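Long-range contacts in 2-dehydropantoate 2-reductase (Enterococcus faecium, PDB 3WFI), which acts as an NAD-dependent D-mandelate dehydrogenase of the ketopantoate reductase family, interconverting D-2-hydroxy acids such as mandelate with the matching 2-oxo acids: residues B[79-84]-B[271-276]; B[85-90]-B[111-116]; B[191-196]-B[220-225]. One frame throughout, in Å; residues are numbered along the deposited sequence.

Contact 1. Residues B[79-84]-B[271-276]; sequences KAMQLE and LTEIDY
The ring of Tyr276 rests against the first turn of helix 80-90, where Ala80 and Met81 form a shallow surface that one of its faces lies against. The methyl of Ala80 fits against the root of the ring, CB lying 3.6 Å from Tyr276 CG, and so small a residue lets the ring come close to the main chain: Ala80 C stands over the ring centre and Met81 N over the same face nearer the rim. Met81 continues this surface, its CG coming from the same side of the ring, out at the rim, 3.5 Å from Tyr276 CE2. The two side chains cross at about a right angle. Beyond this the flexible thioether slips into the groove of the 271-276 loop: Met81 SD is 3.7 Å from Thr272 O and also touches Glu273 CG. A bend at chi3 (69°) turns the methyl so that Met81 CE meets Leu271 CB at 4.3 Å.

Polar groups join across the contact through water. One water accepts from Met81 N at 3.1 Å and donates to Glu273 OE2 at 2.7 Å; another, in the plane of the tyrosine ring at its edge, links Tyr276 OH to Glu84 OE2. Lys79, Gln82 and Glu273 are NAD(+)-binding residues of this enzyme, though no coenzyme occupies the site in this chain. The chemistry therefore implies an apolar seam between the two domains, bordered by water bridges, that brings coenzyme-binding residues from both sides of the cleft together.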
# COMPACT_ATOMS: atom_id res chain seq x y z
N LYS B 79 -14.61 5.84 22.50
CA LYS B 79 -14.02 5.51 21.19
C LYS B 79 -12.55 5.11 21.31
O LYS B 79 -11.84 5.56 22.21
CB LYS B 79 -14.17 6.68 20.21
CG LYS B 79 -15.60 6.94 19.81
CD LYS B 79 -15.77 8.30 19.10
CE LYS B 79 -16.71 8.19 17.92
NZ LYS B 79 -16.74 9.41 17.07
N ALA B 80 -12.11 4.27 20.38
CA ALA B 80 -10.73 3.76 20.36
C ALA B 80 -9.70 4.87 20.56
O ALA B 80 -8.81 4.74 21.39
CB ALA B 80 -10.46 3.03 19.05
N MET B 81 -9.87 5.96 19.82
CA MET B 81 -8.88 7.05 19.82
C MET B 81 -8.81 7.81 21.15
O MET B 81 -7.84 8.52 21.42
CB MET B 81 -9.11 8.01 18.64
CG MET B 81 -8.78 7.41 17.27
SD MET B 81 -9.08 8.42 15.79
CE MET B 81 -7.83 9.68 15.99
N GLN B 82 -9.83 7.63 22.00
CA GLN B 82 -9.86 8.28 23.31
C GLN B 82 -9.66 7.30 24.49
O GLN B 82 -9.58 7.73 25.63
CB GLN B 82 -11.18 9.03 23.46
CG GLN B 82 -11.38 10.14 22.43
CD GLN B 82 -12.82 10.63 22.36
OE1 GLN B 82 -13.76 9.83 22.41
NE2 GLN B 82 -13.00 11.94 22.26
N LEU B 83 -9.53 6.00 24.21
CA LEU B 83 -9.53 4.96 25.25
C LEU B 83 -8.33 5.02 26.18
O LEU B 83 -8.47 4.91 27.40
CB LEU B 83 -9.62 3.55 24.63
CG LEU B 83 -9.53 2.37 25.62
CD1 LEU B 83 -10.68 2.38 26.61
CD2 LEU B 83 -9.47 1.04 24.87
N GLU B 84 -7.13 5.14 25.62
CA GLU B 84 -5.93 5.09 26.45
C GLU B 84 -5.88 6.30 27.36
O GLU B 84 -5.54 6.18 28.53
CB GLU B 84 -4.66 4.98 25.60
CG GLU B 84 -3.40 4.93 26.45
CD GLU B 84 -2.28 4.20 25.76
OE1 GLU B 84 -1.51 3.50 26.46
OE2 GLU B 84 -2.18 4.31 24.52
N LEU B 271 -8.80 12.66 10.81
CA LEU B 271 -7.93 11.51 11.02
C LEU B 271 -8.75 10.23 11.10
O LEU B 271 -9.88 10.21 11.62
CB LEU B 271 -7.11 11.68 12.30
CG LEU B 271 -6.00 12.74 12.23
CD1 LEU B 271 -5.44 13.04 13.61
CD2 LEU B 271 -4.87 12.29 11.30
N THR B 272 -8.18 9.15 10.58
CA THR B 272 -8.82 7.85 10.58
C THR B 272 -8.47 7.05 11.83
O THR B 272 -7.54 7.37 12.56
CB THR B 272 -8.42 7.02 9.34
OG1 THR B 272 -7.04 6.63 9.44
CG2 THR B 272 -8.63 7.83 8.04
N GLU B 273 -9.24 5.98 12.05
CA GLU B 273 -8.99 5.01 13.11
C GLU B 273 -8.04 3.90 12.67
O GLU B 273 -8.00 2.85 13.31
CB GLU B 273 -10.29 4.35 13.52
CG GLU B 273 -11.26 5.30 14.15
CD GLU B 273 -12.42 4.55 14.78
OE1 GLU B 273 -12.90 3.59 14.13
OE2 GLU B 273 -12.78 4.90 15.92
N ILE B 274 -7.25 4.14 11.62
CA ILE B 274 -6.40 3.09 11.05
C ILE B 274 -5.47 2.44 12.10
O ILE B 274 -5.26 1.21 12.07
CB ILE B 274 -5.61 3.61 9.82
CG1 ILE B 274 -4.95 2.47 9.05
CG2 ILE B 274 -4.58 4.64 10.22
CD1 ILE B 274 -5.91 1.57 8.30
N ASP B 275 -4.96 3.22 13.05
CA ASP B 275 -4.05 2.66 14.07
C ASP B 275 -4.74 1.67 15.00
O ASP B 275 -4.06 0.88 15.66
CB ASP B 275 -3.36 3.75 14.89
CG ASP B 275 -2.40 4.58 14.09
OD1 ASP B 275 -1.69 4.04 13.20
OD2 ASP B 275 -2.33 5.80 14.34
N TYR B 276 -6.08 1.69 15.04
CA TYR B 276 -6.86 0.81 15.90
C TYR B 276 -7.49 -0.33 15.13
O TYR B 276 -8.18 -1.17 15.71
CB TYR B 276 -7.93 1.62 16.64
CG TYR B 276 -7.25 2.69 17.44
CD1 TYR B 276 -6.73 2.41 18.69
CD2 TYR B 276 -7.01 3.95 16.89
CE1 TYR B 276 -6.05 3.38 19.41
CE2 TYR B 276 -6.33 4.92 17.60
CZ TYR B 276 -5.84 4.62 18.86
OH TYR B 276 -5.16 5.58 19.57
O HOH W 1 -11.84 6.72 17.61
O HOH W 2 -3.89 4.68 22.15

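Contact 2. Residues B[85-90]-B[111-116]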
# COMPACT_ATOMS: atom_id res chain seq x y z
N LYS B 85 -6.26 7.46 26.84
CA LYS B 85 -6.35 8.68 27.64
C LYS B 85 -7.40 8.56 28.78
O LYS B 85 -7.12 8.96 29.91
CB LYS B 85 -6.67 9.87 26.73
CG LYS B 85 -6.84 11.19 27.43
CD LYS B 85 -5.65 11.48 28.31
CE LYS B 85 -5.67 12.88 28.86
NZ LYS B 85 -4.33 13.21 29.41
N MET B 86 -8.58 8.03 28.47
CA MET B 86 -9.61 7.79 29.49
C MET B 86 -9.04 6.91 30.61
O MET B 86 -9.11 7.26 31.79
CB MET B 86 -10.85 7.13 28.86
CG MET B 86 -11.91 6.65 29.86
SD MET B 86 -12.65 7.99 30.83
CE MET B 86 -13.88 8.58 29.66
N LEU B 87 -8.43 5.79 30.24
CA LEU B 87 -7.84 4.89 31.23
C LEU B 87 -6.77 5.57 32.06
O LEU B 87 -6.75 5.41 33.28
CB LEU B 87 -7.27 3.64 30.55
CG LEU B 87 -8.36 2.71 30.00
CD1 LEU B 87 -7.74 1.64 29.11
CD2 LEU B 87 -9.16 2.08 31.12
N GLN B 88 -5.89 6.33 31.40
CA GLN B 88 -4.86 7.09 32.10
C GLN B 88 -5.50 8.02 33.12
O GLN B 88 -5.06 8.09 34.25
CB GLN B 88 -4.00 7.92 31.11
CG GLN B 88 -2.93 7.11 30.38
CD GLN B 88 -2.27 7.87 29.22
OE1 GLN B 88 -2.62 9.02 28.92
NE2 GLN B 88 -1.32 7.22 28.55
N ASP B 89 -6.53 8.74 32.69
CA ASP B 89 -7.24 9.66 33.57
C ASP B 89 -7.97 9.00 34.75
O ASP B 89 -8.08 9.61 35.80
CB ASP B 89 -8.25 10.49 32.78
CG ASP B 89 -7.60 11.58 31.95
OD1 ASP B 89 -6.43 11.92 32.23
OD2 ASP B 89 -8.25 12.09 31.03
N ILE B 90 -8.49 7.80 34.57
CA ILE B 90 -9.31 7.18 35.62
C ILE B 90 -8.59 6.10 36.42
O ILE B 90 -9.23 5.43 37.25
CB ILE B 90 -10.64 6.61 35.05
CG1 ILE B 90 -10.41 5.35 34.21
CG2 ILE B 90 -11.38 7.67 34.26
CD1 ILE B 90 -11.68 4.69 33.72
N ASP B 111 -5.26 -4.77 24.51
CA ASP B 111 -3.83 -4.49 24.72
C ASP B 111 -3.61 -3.15 25.43
O ASP B 111 -2.71 -3.02 26.23
CB ASP B 111 -3.07 -4.56 23.39
CG ASP B 111 -3.23 -5.92 22.71
OD1 ASP B 111 -3.51 -6.92 23.40
OD2 ASP B 111 -3.13 -5.97 21.47
N ILE B 112 -4.43 -2.15 25.13
CA ILE B 112 -4.41 -0.89 25.88
C ILE B 112 -4.91 -1.14 27.31
O ILE B 112 -4.24 -0.79 28.28
CB ILE B 112 -5.29 0.17 25.19
CG1 ILE B 112 -4.71 0.54 23.82
CG2 ILE B 112 -5.40 1.42 26.04
CD1 ILE B 112 -5.71 1.18 22.87
N ILE B 113 -6.06 -1.80 27.44
CA ILE B 113 -6.66 -2.06 28.75
C ILE B 113 -5.71 -2.88 29.66
O ILE B 113 -5.58 -2.59 30.86
CB ILE B 113 -8.03 -2.78 28.61
CG1 ILE B 113 -9.01 -1.91 27.81
CG2 ILE B 113 -8.61 -3.09 29.98
CD1 ILE B 113 -10.21 -2.65 27.28
N GLU B 114 -5.02 -3.86 29.07
CA GLU B 114 -4.05 -4.69 29.81
C GLU B 114 -2.96 -3.91 30.54
O GLU B 114 -2.39 -4.39 31.52
CB GLU B 114 -3.39 -5.71 28.87
CG GLU B 114 -2.59 -6.77 29.61
CD GLU B 114 -1.95 -7.78 28.67
OE1 GLU B 114 -1.48 -7.37 27.59
OE2 GLU B 114 -1.92 -8.98 29.02
N LYS B 115 -2.66 -2.70 30.07
CA LYS B 115 -1.68 -1.85 30.75
C LYS B 115 -2.16 -1.44 32.14
O LYS B 115 -1.34 -1.06 32.99
CB LYS B 115 -1.38 -0.60 29.91
CG LYS B 115 -0.62 -0.92 28.62
CD LYS B 115 -0.64 0.20 27.58
CE LYS B 115 0.01 -0.23 26.26
NZ LYS B 115 -0.13 0.80 25.19
N PHE B 116 -3.47 -1.56 32.38
CA PHE B 116 -4.12 -1.05 33.61
C PHE B 116 -4.74 -2.12 34.49
O PHE B 116 -4.83 -1.95 35.69
CB PHE B 116 -5.20 -0.02 33.22
CG PHE B 116 -4.66 1.15 32.45
CD1 PHE B 116 -4.27 2.30 33.10
CD2 PHE B 116 -4.52 1.08 31.07
CE1 PHE B 116 -3.76 3.38 32.39
CE2 PHE B 116 -4.02 2.16 30.35
CZ PHE B 116 -3.63 3.31 31.01
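Phe116 turns one face of its ring to Leu87, whose CB sits over the ring centre in a CH-pi contact, 3.6 Å from the centroid and 13° off the normal. At the ring edge, in plane, lie the carbonyl oxygens of Ile112 and Ile113, local neighbours in the turn that Phe116 itself closes, its N bonded to Ile113 O. The other flat group, the amide of Gln88, is tilted 56° to the ring plane; it is the aliphatic part of this side chain that touches, Gln88 CG standing 3.9 Å from Phe116 CZ.

Leu87 reaches further across. Leu87 CD1, anti to CA (chi2 169°), is wedged between the ring and the two isoleucines. It lies 3.9 Å from Ile112 CG2. Leucine suits the place because its CB methylene lies on the aromatic face while the branch at CG carries a methyl on to the isoleucines. Deeper in the fold, Ile113 packs on Leu76 of strand 71-76, while Met86 and Ile90 hold the other helix to strands 2-6 and 25-30.

Between the segments the chemistry is CH-pi and apolar packing, which depends on shape and the exclusion of water and sets little direction; it joins helix 80-90 of the Rossmann domain to helix 109-113 and the turn that follows it.

Contact 3. Residues B[191-196]-B[220-225]; sequences NGTMNG and TIVNEF
Ile221 leans from helix 214-231 onto the bend formed by Gly192 and Thr193, and each branch meets a part of it. Ile221 CB is already 4.0 Å from Thr193 CG2. The Ile221 CG2 methyl, anti to the backbone N, meets both residues, at 3.6 Å from Gly192 O and 3.8 Å from Thr193 CG2. Along the other branch, CG1 carries Ile221 CD1 back to the same carbonyl, 4.0 Å from Gly192 O. The isoleucine and threonine side chains run alongside one another, pointing contrary ways, and touch by their CG2 methyls, which beta-branching gives to each.

One turn on, Phe225 CZ comes to 3.9 Å from Gly192 CA. Glycine suits this spot because a CB here would project straight at the ring. Thr193 offers its methyl to the helix while its hydroxyl bonds chiefly to Cys189 O, with Val190 O as a second acceptor, so a single residue serves both the apolar contact and the end of the preceding helix. Across the bend, Asn195 ND2 donates to Asn191 O at 3.2 Å, on a carbonyl lone pair.

Gly192 and Thr193 form the joint between helix 180-191 and helix 194-201, and helix 214-231 packs against it, an arrangement that belongs to the largely helical C-terminal domain of the ketopantoate reductase family.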
# COMPACT_ATOMS: atom_id res chain seq x y z
N ASN B 191 -13.31 -4.45 8.65
CA ASN B 191 -12.87 -3.08 8.90
C ASN B 191 -11.42 -2.86 8.47
O ASN B 191 -11.05 -1.74 8.12
CB ASN B 191 -13.04 -2.70 10.37
CG ASN B 191 -14.49 -2.60 10.78
OD1 ASN B 191 -15.39 -2.40 9.94
ND2 ASN B 191 -14.74 -2.78 12.06
N GLY B 192 -10.63 -3.93 8.47
CA GLY B 192 -9.25 -3.88 8.03
C GLY B 192 -9.01 -4.07 6.54
O GLY B 192 -7.86 -4.05 6.10
N THR B 193 -10.08 -4.25 5.77
CA THR B 193 -9.98 -4.43 4.33
C THR B 193 -10.73 -3.34 3.58
O THR B 193 -10.12 -2.59 2.83
CB THR B 193 -10.47 -5.82 3.87
OG1 THR B 193 -11.77 -6.09 4.41
CG2 THR B 193 -9.51 -6.88 4.34
N MET B 194 -12.04 -3.24 3.79
CA MET B 194 -12.86 -2.30 3.03
C MET B 194 -12.45 -0.86 3.27
O MET B 194 -12.29 -0.09 2.31
CB MET B 194 -14.35 -2.48 3.40
CG MET B 194 -14.94 -3.83 3.04
SD MET B 194 -14.80 -4.27 1.29
CE MET B 194 -13.45 -5.47 1.37
N ASN B 195 -12.23 -0.51 4.53
CA ASN B 195 -11.91 0.86 4.92
C ASN B 195 -10.64 1.40 4.27
O ASN B 195 -10.69 2.38 3.51
CB ASN B 195 -11.80 0.98 6.44
CG ASN B 195 -13.16 1.17 7.11
OD1 ASN B 195 -14.00 1.96 6.65
ND2 ASN B 195 -13.37 0.46 8.21
N GLY B 196 -9.49 0.79 4.59
CA GLY B 196 -8.20 1.23 4.04
C GLY B 196 -8.10 1.19 2.53
O GLY B 196 -7.61 2.16 1.92
N THR B 220 -4.92 -11.65 1.56
CA THR B 220 -3.64 -11.49 2.23
C THR B 220 -3.83 -10.83 3.59
O THR B 220 -3.23 -11.26 4.59
CB THR B 220 -2.66 -10.66 1.36
OG1 THR B 220 -2.50 -11.30 0.09
CG2 THR B 220 -1.30 -10.55 2.01
N ILE B 221 -4.64 -9.78 3.64
CA ILE B 221 -4.88 -9.07 4.90
C ILE B 221 -5.58 -9.97 5.92
O ILE B 221 -5.18 -10.03 7.09
CB ILE B 221 -5.67 -7.76 4.69
CG1 ILE B 221 -4.80 -6.74 3.97
CG2 ILE B 221 -6.15 -7.18 6.03
CD1 ILE B 221 -5.59 -5.64 3.27
N VAL B 222 -6.61 -10.70 5.48
CA VAL B 222 -7.35 -11.57 6.39
C VAL B 222 -6.43 -12.65 6.98
O VAL B 222 -6.53 -12.99 8.15
CB VAL B 222 -8.58 -12.20 5.70
CG1 VAL B 222 -9.19 -13.28 6.57
CG2 VAL B 222 -9.61 -11.14 5.39
N ASN B 223 -5.50 -13.15 6.17
CA ASN B 223 -4.54 -14.13 6.67
C ASN B 223 -3.63 -13.58 7.75
O ASN B 223 -3.28 -14.29 8.68
CB ASN B 223 -3.74 -14.76 5.54
CG ASN B 223 -4.42 -15.99 5.01
OD1 ASN B 223 -4.38 -17.04 5.65
ND2 ASN B 223 -5.03 -15.88 3.86
N GLU B 224 -3.27 -12.31 7.63
CA GLU B 224 -2.49 -11.66 8.68
C GLU B 224 -3.30 -11.55 9.98
O GLU B 224 -2.81 -11.92 11.05
CB GLU B 224 -2.00 -10.27 8.22
CG GLU B 224 -1.02 -10.32 7.06
CD GLU B 224 -0.46 -8.97 6.66
OE1 GLU B 224 -0.83 -7.95 7.28
OE2 GLU B 224 0.34 -8.94 5.69
N PHE B 225 -4.53 -11.06 9.88
CA PHE B 225 -5.45 -11.05 11.04
C PHE B 225 -5.56 -12.44 11.69
O PHE B 225 -5.50 -12.58 12.91
CB PHE B 225 -6.86 -10.58 10.60
CG PHE B 225 -7.04 -9.08 10.57
CD1 PHE B 225 -6.42 -8.30 9.61
CD2 PHE B 225 -7.89 -8.45 11.50
CE1 PHE B 225 -6.62 -6.92 9.57
CE2 PHE B 225 -8.08 -7.08 11.47
CZ PHE B 225 -7.45 -6.31 10.49

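How the contacts relate
From the N terminus, the chain first closes contact 2, a short loop of the Rossmann domain that passes through strand 98-102 between its two helices. Contact 3 follows in series, closing a similarly short helical loop in the C-terminal domain. Contact 1 opens before both and closes after both, so the other two nest inside its long loop, and it alone joins the two domains. Contacts 1 and 2 share helix 80-90 and touch: Glu84 forms a salt bridge with Lys115, and Ile112 packs on both Glu84 and Tyr276. Contact 3 stands apart, its centre about 17 Å from that of contact 1 and about 26 Å from that of contact 2.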